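Local coordinates for protein putative glucarate dehydratase (Pseudomonas fluorescens, PDB 4IT1) that probably catalyses the magnesium-dependent dehydration of D-glucarate to 5-dehydro-4-deoxy-D-glucarate, as a member of the mandelate racemase/muconate lactonizing enzyme family, at residues K24-T29 with E57-N62. Residues are numbered along the deposited sequence; the frame is centred on the assembly and turned at random.
Sequences KITRVT and EIESDN
Thr29 and Glu57 exchange two backbone hydrogen bonds, Thr29 N to Glu57 O and Glu57 N to Thr29 O, each 2.9 Å. Further along the antiparallel pair, Glu59 N donates to Arg27 O at 3.1 Å. Glu59 O then takes Thr26 N at 2.9 Å and, more weakly, Arg27 N. Thr26 and Arg27 thus both face Glu59, a classic beta bulge. Beyond it, Asp61 N bonds to Lys24 O. Strands 25-36 and 50-60 are the first two of the three-stranded antiparallel sheet in the family's N-terminal domain, away from the magnesium site. Apolar contacts lie on the face that helix 128-148 covers. Ile58 CD1 touches Val28 CG1 and CG2 at 3.8 Å. Ile58 CG1 stands beside the backbone N (chi1 -54°), which leaves Ile58 CG2 anti to that N and in contact with Ile25 CG2. Cutting Ile58 back to an alanine is likely to open a gap between Val28, Ile25 and Ala139 of that helix. Arg27, Glu57 and Glu59 lie on the other face, with Thr29. Glu57 OE2 sits over the centre of the Arg27 guanidinium, 3.9 Å from Arg27 NH2. This long salt bridge rests on charge alone. Arg27 CB packs on Glu59 CB at 3.6 Å.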
loop_
_atom_site.group_PDB
_atom_site.type_symbol
_atom_site.label_atom_id
_atom_site.label_comp_id
_atom_site.label_asym_id
_atom_site.label_seq_id
_atom_site.Cartn_x
_atom_site.Cartn_y
_atom_site.Cartn_z
ATOM N N LYS A 24 -5.057 -21.284 -13.957
ATOM C CA LYS A 24 -3.617 -21.303 -14.243
ATOM C C LYS A 24 -3.223 -20.770 -15.620
ATOM O O LYS A 24 -3.998 -20.849 -16.574
ATOM C CB LYS A 24 -3.050 -22.709 -14.012
ATOM C CG LYS A 24 -2.703 -22.966 -12.553
ATOM C CD LYS A 24 -2.821 -24.420 -12.142
ATOM C CE LYS A 24 -2.508 -24.558 -10.661
ATOM N NZ LYS A 24 -2.673 -25.950 -10.162
ATOM N N ILE A 25 -2.017 -20.207 -15.696
ATOM C CA ILE A 25 -1.487 -19.633 -16.935
ATOM C C ILE A 25 -0.960 -20.734 -17.847
ATOM O O ILE A 25 -0.243 -21.634 -17.401
ATOM C CB ILE A 25 -0.342 -18.628 -16.662
ATOM C CG1 ILE A 25 -0.817 -17.502 -15.739
ATOM C CG2 ILE A 25 0.194 -18.046 -17.967
ATOM C CD1 ILE A 25 0.308 -16.737 -15.073
ATOM N N THR A 26 -1.311 -20.647 -19.127
ATOM C CA THR A 26 -0.870 -21.634 -20.112
ATOM C C THR A 26 0.083 -21.055 -21.161
ATOM O O THR A 26 0.929 -21.774 -21.692
ATOM C CB THR A 26 -2.067 -22.306 -20.832
ATOM O OG1 THR A 26 -2.888 -21.308 -21.459
ATOM C CG2 THR A 26 -2.900 -23.119 -19.847
ATOM N N ARG A 27 -0.108 -19.779 -21.464
ATOM C CA ARG A 27 0.598 -19.107 -22.544
ATOM C C ARG A 27 1.180 -17.741 -22.146
ATOM O O ARG A 27 0.535 -16.968 -21.459
ATOM C CB ARG A 27 -0.368 -18.931 -23.707
ATOM C CG ARG A 27 0.255 -19.023 -25.076
ATOM C CD ARG A 27 0.292 -17.655 -25.726
ATOM N NE ARG A 27 -0.934 -17.355 -26.450
ATOM C CZ ARG A 27 -0.986 -17.144 -27.759
ATOM N NH1 ARG A 27 0.119 -17.200 -28.487
ATOM N NH2 ARG A 27 -2.143 -16.876 -28.343
ATOM N N VAL A 28 2.393 -17.449 -22.604
ATOM C CA VAL A 28 2.996 -16.111 -22.449
ATOM C C VAL A 28 3.676 -15.665 -23.745
ATOM O O VAL A 28 4.449 -16.418 -24.335
ATOM C CB VAL A 28 4.021 -16.055 -21.292
ATOM C CG1 VAL A 28 4.525 -14.632 -21.098
ATOM C CG2 VAL A 28 3.420 -16.570 -19.988
ATOM N N THR A 29 3.394 -14.440 -24.177
ATOM C CA THR A 29 3.920 -13.925 -25.439
ATOM C C THR A 29 4.461 -12.497 -25.305
ATOM O O THR A 29 3.699 -11.523 -25.251
ATOM C CB THR A 29 2.870 -14.004 -26.573
ATOM O OG1 THR A 29 2.433 -15.359 -26.726
ATOM C CG2 THR A 29 3.449 -13.516 -27.899
ATOM N N GLU A 57 1.406 -10.706 -23.728
ATOM C CA GLU A 57 0.142 -11.444 -23.776
ATOM C C GLU A 57 0.181 -12.592 -22.782
ATOM O O GLU A 57 1.121 -13.382 -22.777
ATOM C CB GLU A 57 -0.094 -12.024 -25.169
ATOM C CG GLU A 57 -1.301 -11.473 -25.909
ATOM C CD GLU A 57 -1.729 -12.347 -27.085
ATOM O OE1 GLU A 57 -2.803 -12.074 -27.659
ATOM O OE2 GLU A 57 -1.006 -13.307 -27.438
ATOM N N ILE A 58 -0.839 -12.676 -21.938
ATOM C CA ILE A 58 -1.006 -13.818 -21.047
ATOM C C ILE A 58 -2.309 -14.526 -21.413
ATOM O O ILE A 58 -3.274 -13.886 -21.831
ATOM C CB ILE A 58 -1.024 -13.394 -19.559
ATOM C CG1 ILE A 58 0.216 -12.559 -19.212
ATOM C CG2 ILE A 58 -1.157 -14.600 -18.633
ATOM C CD1 ILE A 58 1.531 -13.310 -19.256
ATOM N N GLU A 59 -2.320 -15.847 -21.277
ATOM C CA GLU A 59 -3.521 -16.632 -21.509
ATOM C C GLU A 59 -3.641 -17.690 -20.423
ATOM O O GLU A 59 -2.637 -18.218 -19.925
ATOM C CB GLU A 59 -3.504 -17.272 -22.903
ATOM C CG GLU A 59 -4.861 -17.767 -23.394
ATOM C CD GLU A 59 -4.756 -18.778 -24.526
ATOM O OE1 GLU A 59 -5.275 -18.494 -25.628
ATOM O OE2 GLU A 59 -4.155 -19.856 -24.315
ATOM N N SER A 60 -4.884 -17.985 -20.061
ATOM C CA SER A 60 -5.195 -18.928 -18.998
ATOM C C SER A 60 -5.828 -20.194 -19.568
ATOM O O SER A 60 -6.261 -20.203 -20.725
ATOM C CB SER A 60 -6.152 -18.265 -18.013
ATOM O OG SER A 60 -7.193 -17.584 -18.704
ATOM N N ASP A 61 -5.892 -21.248 -18.749
ATOM C CA ASP A 61 -6.493 -22.532 -19.145
ATOM C C ASP A 61 -7.975 -22.447 -19.546
ATOM O O ASP A 61 -8.478 -23.318 -20.257
ATOM C CB ASP A 61 -6.289 -23.602 -18.055
ATOM C CG ASP A 61 -6.877 -23.203 -16.701
ATOM O OD1 ASP A 61 -7.684 -22.248 -16.627
ATOM O OD2 ASP A 61 -6.528 -23.864 -15.696
ATOM N N ASN A 62 -8.656 -21.399 -19.084
ATOM C CA ASN A 62 -10.065 -21.161 -19.402
ATOM C C ASN A 62 -10.293 -20.042 -20.427
ATOM O O ASN A 62 -11.378 -19.455 -20.491
ATOM C CB ASN A 62 -10.893 -20.925 -18.123
ATOM C CG ASN A 62 -10.279 -19.886 -17.190
ATOM O OD1 ASN A 62 -10.626 -19.826 -16.010
ATOM N ND2 ASN A 62 -9.372 -19.064 -17.707
#